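Local coordinates for Lmo0488 protein (Listeria monocytogenes serovar 1/2a, PDB 5TED) that binds shikimate through its effector-binding domain, the part present here, and as a LysR-type regulator activates transcription of protocatechuate biosynthesis genes, at residues G8-M13 / H175-Y180; S45-L50 / S61-E66; I106-S109 / G113-P116. One frame throughout, in Å; residues are numbered along the deposited sequence.

Contact 1. Residues G8-M13 / H175-Y180. With SKM ((3R,4S,5R)-3,4,5-trihydroxycyclohex-1-ene-1-carboxylic acid), chain D.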
loop_
_atom_site.group_PDB
_atom_site.type_symbol
_atom_site.label_atom_id
_atom_site.label_comp_id
_atom_site.label_asym_id
_atom_site.label_seq_id
_atom_site.Cartn_x
_atom_site.Cartn_y
_atom_site.Cartn_z
ATOM N N GLY A 8 -12.566 7.110 -1.465
ATOM C CA GLY A 8 -11.108 7.182 -1.508
ATOM C C GLY A 8 -10.555 7.395 -0.111
ATOM O O GLY A 8 -11.134 8.138 0.675
ATOM N N PHE A 9 -9.430 6.745 0.191
ATOM C CA PHE A 9 -8.902 6.850 1.544
ATOM C C PHE A 9 -7.392 6.648 1.595
ATOM O O PHE A 9 -6.781 6.037 0.710
ATOM C CB PHE A 9 -9.611 5.877 2.490
ATOM C CG PHE A 9 -9.603 4.432 2.051
ATOM C CD1 PHE A 9 -8.533 3.602 2.367
ATOM C CD2 PHE A 9 -10.699 3.882 1.383
ATOM C CE1 PHE A 9 -8.543 2.252 2.019
ATOM C CE2 PHE A 9 -10.715 2.533 1.025
ATOM C CZ PHE A 9 -9.643 1.719 1.342
ATOM N N ILE A 10 -6.800 7.185 2.666
ATOM C CA ILE A 10 -5.368 7.042 2.892
ATOM C C ILE A 10 -5.073 5.607 3.306
ATOM O O ILE A 10 -5.896 4.936 3.946
ATOM C CB ILE A 10 -4.875 8.045 3.949
ATOM C CG1 ILE A 10 -5.649 7.863 5.258
ATOM C CG2 ILE A 10 -5.036 9.472 3.467
ATOM C CD1 ILE A 10 -5.204 8.843 6.384
ATOM N N TYR A 11 -3.878 5.139 2.932
ATOM C CA TYR A 11 -3.546 3.720 2.969
ATOM C C TYR A 11 -3.871 3.063 4.304
ATOM O O TYR A 11 -4.333 1.911 4.346
ATOM C CB TYR A 11 -2.070 3.545 2.675
ATOM C CG TYR A 11 -1.642 4.001 1.310
ATOM C CD1 TYR A 11 -1.959 3.263 0.180
ATOM C CD2 TYR A 11 -0.896 5.165 1.155
ATOM C CE1 TYR A 11 -1.539 3.668 -1.086
ATOM C CE2 TYR A 11 -0.469 5.584 -0.108
ATOM C CZ TYR A 11 -0.801 4.824 -1.219
ATOM O OH TYR A 11 -0.380 5.203 -2.472
ATOM N N THR A 12 -3.524 3.715 5.414
ATOM C CA THR A 12 -3.661 2.961 6.657
ATOM C C THR A 12 -5.115 2.625 6.963
ATOM O O THR A 12 -5.366 1.801 7.842
ATOM C CB THR A 12 -3.034 3.681 7.861
ATOM O OG1 THR A 12 -3.667 4.947 8.069
ATOM C CG2 THR A 12 -1.510 3.859 7.677
ATOM N N MET A 13 -6.076 3.239 6.274
ATOM C CA MET A 13 -7.468 2.933 6.581
ATOM C C MET A 13 -7.944 1.614 5.974
ATOM O O MET A 13 -9.030 1.150 6.337
ATOM C CB MET A 13 -8.371 4.077 6.128
ATOM C CG MET A 13 -8.094 5.414 6.833
ATOM S SD MET A 13 -8.601 5.493 8.576
ATOM C CE MET A 13 -7.132 4.913 9.417
ATOM N N HIS A 175 1.099 15.459 20.315
ATOM C CA HIS A 175 0.039 16.121 19.566
ATOM C C HIS A 175 -0.822 15.072 18.871
ATOM O O HIS A 175 -0.349 13.995 18.495
ATOM C CB HIS A 175 0.594 17.136 18.552
ATOM C CG HIS A 175 1.163 18.379 19.178
ATOM N ND1 HIS A 175 0.379 19.445 19.568
ATOM C CD2 HIS A 175 2.438 18.725 19.479
ATOM C CE1 HIS A 175 1.146 20.392 20.082
ATOM N NE2 HIS A 175 2.400 19.981 20.038
ATOM N N ASP A 176 -2.095 15.413 18.701
ATOM C CA ASP A 176 -3.082 14.486 18.178
ATOM C C ASP A 176 -2.994 14.404 16.659
ATOM O O ASP A 176 -2.788 15.411 15.978
ATOM C CB ASP A 176 -4.480 14.919 18.613
ATOM C CG ASP A 176 -4.611 14.988 20.120
ATOM O OD1 ASP A 176 -4.718 13.913 20.751
ATOM O OD2 ASP A 176 -4.582 16.113 20.670
ATOM N N ARG A 177 -3.090 13.189 16.140
ATOM C CA ARG A 177 -3.172 12.929 14.704
ATOM C C ARG A 177 -4.627 12.559 14.437
ATOM O O ARG A 177 -5.058 11.462 14.778
ATOM C CB ARG A 177 -2.224 11.796 14.290
ATOM C CG ARG A 177 -2.047 11.577 12.777
ATOM C CD ARG A 177 -3.355 11.112 12.086
ATOM N NE ARG A 177 -3.110 10.427 10.812
ATOM C CZ ARG A 177 -3.045 11.022 9.620
ATOM N NH1 ARG A 177 -3.216 12.336 9.515
ATOM N NH2 ARG A 177 -2.831 10.295 8.526
ATOM N N PHE A 178 -5.390 13.480 13.859
ATOM C CA PHE A 178 -6.779 13.220 13.512
ATOM C C PHE A 178 -6.899 12.874 12.034
ATOM O O PHE A 178 -6.100 13.326 11.208
ATOM C CB PHE A 178 -7.667 14.420 13.825
ATOM C CG PHE A 178 -7.871 14.646 15.289
ATOM C CD1 PHE A 178 -8.703 13.820 16.027
ATOM C CD2 PHE A 178 -7.220 15.685 15.931
ATOM C CE1 PHE A 178 -8.883 14.034 17.379
ATOM C CE2 PHE A 178 -7.398 15.903 17.279
ATOM C CZ PHE A 178 -8.226 15.081 18.005
ATOM N N ILE A 179 -7.912 12.068 11.722
ATOM C CA ILE A 179 -8.261 11.687 10.357
ATOM C C ILE A 179 -9.718 12.067 10.120
ATOM O O ILE A 179 -10.567 11.879 11.001
ATOM C CB ILE A 179 -8.031 10.178 10.130
ATOM C CG1 ILE A 179 -6.527 9.870 10.145
ATOM C CG2 ILE A 179 -8.705 9.704 8.827
ATOM C CD1 ILE A 179 -6.210 8.407 10.137
ATOM N N TYR A 180 -10.009 12.583 8.927
ATOM C CA TYR A 180 -11.272 13.251 8.652
ATOM C C TYR A 180 -12.018 12.577 7.514
ATOM O O TYR A 180 -11.415 12.000 6.609
ATOM C CB TYR A 180 -11.043 14.722 8.288
ATOM C CG TYR A 180 -10.432 15.487 9.418
ATOM C CD1 TYR A 180 -9.062 15.413 9.671
ATOM C CD2 TYR A 180 -11.215 16.271 10.254
ATOM C CE1 TYR A 180 -8.483 16.104 10.723
ATOM C CE2 TYR A 180 -10.642 16.964 11.321
ATOM C CZ TYR A 180 -9.280 16.875 11.542
ATOM O OH TYR A 180 -8.713 17.568 12.586
HETATM O O12 SKM D . -0.368 6.233 4.598
HETATM C C8 SKM D . 0.716 7.156 4.655
HETATM C C6 SKM D . 0.745 7.971 3.551
HETATM O O7 SKM D . 1.826 8.900 3.618
HETATM C C5 SKM D . -0.617 8.889 3.372
HETATM C C4 SKM D . -0.981 9.616 4.594
HETATM C C1 SKM D . -1.927 10.825 4.559
HETATM O O2 SKM D . -2.104 11.431 3.463
HETATM O O3 SKM D . -2.503 11.215 5.621
HETATM C C10 SKM D . -0.428 9.088 6.002
HETATM C C9 SKM D . 0.581 8.075 6.064
HETATM O O11 SKM D . 0.281 7.230 7.103
#
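At the carboxylate end of the shikimate pocket, Ile-10 and Arg-177 come from opposite directions and meet beside the acid group. Arg-177 NH2 donates to SKM O3 over 3.1 Å in a nearly straight bond (N-H...O 166°), with the oxygen lying in the guanidinium plane. Two further bonds fix the rotation of this group, NE to Gln-77 OE1 and NH1 to Ser-61 OG, while Ile-179 CG1 lies over one guanidinium face near its rim. Ile-10 holds CG1 between its backbone N and carbonyl carbon (chi1 57°), which divides its branches between two tasks. Its CD1 reaches Arg-177 NH2 at 3.5 Å, and its CG2 stands 3.5 Å from SKM O2. Behind the polar layer, Met-13 CE and Ile-179 CD1 meet tip to tip at 3.7 Å, and Ile-10 CD1 joins the same apolar patch. Tyr-11 presents its ring edge to the far end of the ligand, with CD2 3.6 Å from SKM O12, and its OH is bonded to Glu-136. Ligand held where strands 4-10 and 177-184 meet the cleft between the two subdomains is characteristic of the periplasmic-binding-protein type 2 fold of LysR effector domains.

Contact 2. Residues S45-L50 / S61-E66. With SKM ((3R,4S,5R)-3,4,5-trihydroxycyclohex-1-ene-1-carboxylic acid), chain D.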
loop_
_atom_site.group_PDB
_atom_site.type_symbol
_atom_site.label_atom_id
_atom_site.label_comp_id
_atom_site.label_asym_id
_atom_site.label_seq_id
_atom_site.Cartn_x
_atom_site.Cartn_y
_atom_site.Cartn_z
ATOM N N SER A 45 -2.942 13.583 -3.267
ATOM C CA SER A 45 -3.619 13.101 -4.470
ATOM C C SER A 45 -5.131 12.988 -4.270
ATOM O O SER A 45 -5.900 13.255 -5.201
ATOM C CB SER A 45 -3.022 11.760 -4.901
ATOM O OG SER A 45 -3.827 10.671 -4.496
ATOM N N ILE A 46 -5.573 12.631 -3.060
ATOM C CA ILE A 46 -6.991 12.382 -2.792
ATOM C C ILE A 46 -7.816 13.653 -2.964
ATOM O O ILE A 46 -8.955 13.609 -3.450
ATOM C CB ILE A 46 -7.157 11.780 -1.381
ATOM C CG1 ILE A 46 -6.759 10.294 -1.405
ATOM C CG2 ILE A 46 -8.577 12.014 -0.837
ATOM C CD1 ILE A 46 -6.608 9.663 -0.016
ATOM N N ILE A 47 -7.272 14.797 -2.551
ATOM C CA ILE A 47 -8.041 16.044 -2.606
ATOM C C ILE A 47 -8.503 16.374 -4.022
ATOM O O ILE A 47 -9.699 16.664 -4.206
ATOM C CB ILE A 47 -7.229 17.193 -1.986
ATOM C CG1 ILE A 47 -6.991 16.961 -0.494
ATOM C CG2 ILE A 47 -7.913 18.527 -2.261
ATOM C CD1 ILE A 47 -8.248 16.970 0.352
ATOM N N PRO A 48 -7.633 16.391 -5.043
ATOM C CA PRO A 48 -8.123 16.652 -6.409
ATOM C C PRO A 48 -9.188 15.671 -6.862
ATOM O O PRO A 48 -10.085 16.055 -7.625
ATOM C CB PRO A 48 -6.853 16.536 -7.269
ATOM C CG PRO A 48 -5.718 16.747 -6.333
ATOM C CD PRO A 48 -6.165 16.253 -4.990
ATOM N N ASP A 49 -9.097 14.399 -6.451
ATOM C CA ASP A 49 -10.089 13.418 -6.884
ATOM C C ASP A 49 -11.420 13.590 -6.174
ATOM O O ASP A 49 -12.442 13.083 -6.660
ATOM C CB ASP A 49 -9.568 11.998 -6.691
ATOM C CG ASP A 49 -8.558 11.609 -7.749
ATOM O OD1 ASP A 49 -8.510 12.301 -8.779
ATOM O OD2 ASP A 49 -7.849 10.595 -7.585
ATOM N N LEU A 50 -11.442 14.299 -5.045
ATOM C CA LEU A 50 -12.714 14.744 -4.491
ATOM C C LEU A 50 -13.276 15.885 -5.321
ATOM O O LEU A 50 -14.468 15.895 -5.656
ATOM C CB LEU A 50 -12.548 15.193 -3.041
ATOM C CG LEU A 50 -13.065 14.418 -1.841
ATOM C CD1 LEU A 50 -13.046 15.383 -0.663
ATOM C CD2 LEU A 50 -14.464 13.856 -2.051
ATOM N N SER A 61 -6.225 13.193 5.679
ATOM C CA SER A 61 -5.733 14.214 6.594
ATOM C C SER A 61 -6.391 15.555 6.295
ATOM O O SER A 61 -6.796 15.839 5.161
ATOM C CB SER A 61 -4.210 14.379 6.479
ATOM O OG SER A 61 -3.525 13.183 6.848
ATOM N N TYR A 62 -6.489 16.385 7.323
ATOM C CA TYR A 62 -6.914 17.764 7.122
ATOM C C TYR A 62 -5.888 18.510 6.276
ATOM O O TYR A 62 -4.679 18.300 6.411
ATOM C CB TYR A 62 -7.089 18.453 8.474
ATOM C CG TYR A 62 -7.515 19.903 8.380
ATOM C CD1 TYR A 62 -8.820 20.243 8.044
ATOM C CD2 TYR A 62 -6.619 20.933 8.637
ATOM C CE1 TYR A 62 -9.223 21.568 7.957
ATOM C CE2 TYR A 62 -7.019 22.269 8.559
ATOM C CZ TYR A 62 -8.319 22.572 8.216
ATOM O OH TYR A 62 -8.725 23.880 8.125
ATOM N N VAL A 63 -6.368 19.404 5.413
ATOM C CA VAL A 63 -5.503 20.225 4.575
ATOM C C VAL A 63 -5.947 21.670 4.722
ATOM O O VAL A 63 -7.117 21.989 4.502
ATOM C CB VAL A 63 -5.539 19.792 3.093
ATOM C CG1 VAL A 63 -4.645 20.712 2.249
ATOM C CG2 VAL A 63 -5.087 18.367 2.948
ATOM N N GLU A 64 -5.014 22.544 5.091
ATOM C CA GLU A 64 -5.353 23.945 5.262
ATOM C C GLU A 64 -5.621 24.607 3.917
ATOM O O GLU A 64 -5.106 24.186 2.875
ATOM C CB GLU A 64 -4.234 24.669 6.010
ATOM C CG GLU A 64 -4.507 24.759 7.490
ATOM C CD GLU A 64 -3.420 25.493 8.236
ATOM O OE1 GLU A 64 -2.864 26.467 7.683
ATOM O OE2 GLU A 64 -3.123 25.090 9.379
ATOM N N ASN A 65 -6.457 25.649 3.953
ATOM C CA ASN A 65 -6.764 26.473 2.783
ATOM C C ASN A 65 -7.431 25.664 1.679
ATOM O O ASN A 65 -7.106 25.798 0.500
ATOM C CB ASN A 65 -5.511 27.172 2.262
ATOM C CG ASN A 65 -5.234 28.448 3.001
ATOM O OD1 ASN A 65 -4.517 28.455 4.000
ATOM N ND2 ASN A 65 -5.813 29.543 2.526
ATOM N N GLU A 66 -8.396 24.837 2.066
ATOM C CA GLU A 66 -9.238 24.098 1.132
ATOM C C GLU A 66 -10.687 24.416 1.459
ATOM O O GLU A 66 -11.441 23.555 1.925
ATOM C CB GLU A 66 -8.965 22.597 1.210
ATOM C CG GLU A 66 -7.573 22.207 0.774
ATOM C CD GLU A 66 -7.382 22.438 -0.704
ATOM O OE1 GLU A 66 -8.387 22.768 -1.364
ATOM O OE2 GLU A 66 -6.246 22.287 -1.200
HETATM O O12 SKM D . -0.368 6.233 4.598
HETATM C C8 SKM D . 0.716 7.156 4.655
HETATM C C6 SKM D . 0.745 7.971 3.551
HETATM O O7 SKM D . 1.826 8.900 3.618
HETATM C C5 SKM D . -0.617 8.889 3.372
HETATM C C4 SKM D . -0.981 9.616 4.594
HETATM C C1 SKM D . -1.927 10.825 4.559
HETATM O O2 SKM D . -2.104 11.431 3.463
HETATM O O3 SKM D . -2.503 11.215 5.621
HETATM C C10 SKM D . -0.428 9.088 6.002
HETATM C C9 SKM D . 0.581 8.075 6.064
HETATM O O11 SKM D . 0.281 7.230 7.103
#
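Ile-47 and Val-63 make the apolar part of this contact, their side chains running antiparallel and overlapping alongside, not end on. Ile-47 CG1 comes to 4.2 Å from Val-63 CG2, with the backbones well apart (the CA of Ile-47 is 8.7 Å from the CA of Val-63). Val-63 keeps CG1 anti to its backbone N (chi1 178°), which leaves CG2 as the methyl turned to the helix. Ile-47, which also touches Ile-69 and Phe-71 of strand 69-84, meets a charged side chain with its other branch: its CG2 is 4.2 Å from Glu-66 CD. A bend at chi2 (-68°) leaves the Glu-66 carboxylate beside the outer end of Ile-47, with OE1 in a salt bridge with Lys-51.

Helix 43-51 is the crossover between strands 35-41 and 57-60, both parallel to strand 4-10, which lies between them in the sheet. The loop 61-66 leaves strand 57-60 and passes alongside this helix, a layout in keeping with the alpha/beta subdomains of the LysR effector-binding domain. Inside the helix, the N of Pro-48 has no bond to the preceding turn and the axis kinks there; Leu-50 N is bonded to Ile-46 O at 3.0 Å and only weakly to Ile-47 O.

Polar bonds concentrate at the start of the loop. Ser-61 OG donates to the shikimate carboxylate oxygen SKM O3 over a short 2.5 Å, and the same hydroxyl also serves Arg-177. Thr-43 OG1, in the first turn of helix 43-51, is hydrogen-bonded to both Ser-61 N and the ligand.

Contact 3. Residues I106-S109 / G113-P116. With SKM ((3R,4S,5R)-3,4,5-trihydroxycyclohex-1-ene-1-carboxylic acid), chain D.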
loop_
_atom_site.group_PDB
_atom_site.type_symbol
_atom_site.label_atom_id
_atom_site.label_comp_id
_atom_site.label_asym_id
_atom_site.label_seq_id
_atom_site.Cartn_x
_atom_site.Cartn_y
_atom_site.Cartn_z
ATOM N N ILE A 106 13.792 7.366 7.557
ATOM C CA ILE A 106 12.957 7.050 6.409
ATOM C C ILE A 106 11.729 7.929 6.604
ATOM O O ILE A 106 10.900 7.671 7.482
ATOM C CB ILE A 106 12.592 5.566 6.363
ATOM C CG1 ILE A 106 13.858 4.717 6.194
ATOM C CG2 ILE A 106 11.569 5.299 5.253
ATOM C CD1 ILE A 106 13.782 3.411 6.921
ATOM N N PHE A 107 11.647 9.003 5.827
ATOM C CA PHE A 107 10.688 10.082 6.020
ATOM C C PHE A 107 9.533 9.959 5.035
ATOM O O PHE A 107 9.691 9.413 3.940
ATOM C CB PHE A 107 11.386 11.435 5.825
ATOM C CG PHE A 107 11.064 12.465 6.884
ATOM C CD1 PHE A 107 11.523 12.314 8.177
ATOM C CD2 PHE A 107 10.336 13.607 6.566
ATOM C CE1 PHE A 107 11.253 13.279 9.147
ATOM C CE2 PHE A 107 10.051 14.562 7.524
ATOM C CZ PHE A 107 10.511 14.396 8.822
ATOM N N PHE A 108 8.361 10.454 5.436
ATOM C CA PHE A 108 7.239 10.514 4.504
ATOM C C PHE A 108 7.486 11.568 3.434
ATOM O O PHE A 108 7.988 12.657 3.723
ATOM C CB PHE A 108 5.939 10.836 5.240
ATOM C CG PHE A 108 5.330 9.647 5.937
ATOM C CD1 PHE A 108 4.779 8.606 5.212
ATOM C CD2 PHE A 108 5.348 9.557 7.326
ATOM C CE1 PHE A 108 4.236 7.496 5.856
ATOM C CE2 PHE A 108 4.813 8.455 7.966
ATOM C CZ PHE A 108 4.254 7.430 7.235
ATOM N N SER A 109 7.120 11.245 2.194
ATOM C CA SER A 109 7.246 12.202 1.100
ATOM C C SER A 109 6.249 13.347 1.272
ATOM O O SER A 109 5.325 13.286 2.082
ATOM C CB SER A 109 7.007 11.521 -0.245
ATOM O OG SER A 109 5.715 10.953 -0.257
ATOM N N GLY A 113 -0.311 13.549 3.713
ATOM C CA GLY A 113 -1.053 14.446 4.576
ATOM C C GLY A 113 -0.603 14.429 6.024
ATOM O O GLY A 113 -1.031 15.295 6.794
ATOM N N LEU A 114 0.270 13.489 6.408
ATOM C CA LEU A 114 0.852 13.495 7.747
ATOM C C LEU A 114 1.985 14.506 7.895
ATOM O O LEU A 114 2.359 14.839 9.024
ATOM C CB LEU A 114 1.397 12.110 8.086
ATOM C CG LEU A 114 0.707 11.284 9.158
ATOM C CD1 LEU A 114 1.568 10.066 9.450
ATOM C CD2 LEU A 114 0.467 12.106 10.413
ATOM N N ARG A 115 2.552 15.002 6.789
ATOM C CA ARG A 115 3.775 15.792 6.918
ATOM C C ARG A 115 3.593 17.111 7.661
ATOM O O ARG A 115 4.495 17.500 8.411
ATOM C CB ARG A 115 4.395 16.047 5.543
ATOM C CG ARG A 115 5.252 14.874 5.041
ATOM C CD ARG A 115 6.566 14.752 5.801
ATOM N NE ARG A 115 7.307 16.004 5.714
ATOM C CZ ARG A 115 7.937 16.401 4.614
ATOM N NH1 ARG A 115 7.926 15.631 3.529
ATOM N NH2 ARG A 115 8.570 17.568 4.598
ATOM N N PRO A 116 2.471 17.832 7.510
ATOM C CA PRO A 116 2.283 19.037 8.343
ATOM C C PRO A 116 2.443 18.782 9.835
ATOM O O PRO A 116 3.189 19.506 10.505
ATOM C CB PRO A 116 0.866 19.491 7.972
ATOM C CG PRO A 116 0.720 19.065 6.552
ATOM C CD PRO A 116 1.436 17.729 6.463
HETATM O O12 SKM D . -0.368 6.233 4.598
HETATM C C8 SKM D . 0.716 7.156 4.655
HETATM C C6 SKM D . 0.745 7.971 3.551
HETATM O O7 SKM D . 1.826 8.900 3.618
HETATM C C5 SKM D . -0.617 8.889 3.372
HETATM C C4 SKM D . -0.981 9.616 4.594
HETATM C C1 SKM D . -1.927 10.825 4.559
HETATM O O2 SKM D . -2.104 11.431 3.463
HETATM O O3 SKM D . -2.503 11.215 5.621
HETATM C C10 SKM D . -0.428 9.088 6.002
HETATM C C9 SKM D . 0.581 8.075 6.064
HETATM O O11 SKM D . 0.281 7.230 7.103
#
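Arg-115 NH1 is gripped by two oxygens, the backbone O of Phe-108 and the carboxylate OD1 of Asp-110. The bond from Arg-115 NH1 to Phe-108 O is 3.0 Å long but bent (N-H...O 136°), and the oxygen sits out of the guanidinium plane. Bends at chi2 (-72°) and chi3 fold the arginine back from the helix start over the end of strand 104-108, while NE forms a salt bridge with Asp-119, one turn further along the helix. The contact with Phe-107 is made by the ring's edge: CE2 stands 3.6 Å from Arg-115 NE, over one face of the guanidinium, and the two planes are 66° apart. The aliphatic part of the arginine also packs, with CD 4.0 Å from Phe-108 CB.

On the pocket side, Phe-108 and Leu-114 converge on the shikimate ring. Phe-108 CE2 touches Leu-114 CD1 at 3.9 Å, and Phe-108 CD1 lies 3.4 Å from the ligand hydroxyl SKM O7. Leu-114 CG adds an apolar contact at 4.0 Å to SKM C10. The carboxylate is received by the backbone, Gly-113 N donating to SKM O2 over 2.8 Å. Because Gly-113 lies just ahead of helix 115-124, the N-terminal end of that helix would probably favour an anion there. The contact joins the strand end and helix start of a beta-alpha-beta unit (strand 104-108, helix 115-124, strand 130-135), and effector bound at such a junction is characteristic of the periplasmic-binding-protein-like domain of LysR regulators.

In the fold
All three contacts touch shikimate, and its carboxylate ties them together: contacts 1 and 2 supply side-chain donors to O3, whereas contact 3 brings a backbone N-H to O2. Contact 1 lies about 12 Å from each of the others, centre to centre, and contacts 2 and 3 about 15 Å apart. Arg-177 of contact 1 is linked to both, its NH1 2.8 Å from Ser-61 OG and its CG 3.5 Å from Leu-114 CD2. Ile-46 CD1 of segment 45-50 packs 3.7 Å from Ile-10 N. Along the chain, contacts 2 and 3 follow one another inside the long loop closed by contact 1, whose ends return to the same ligand.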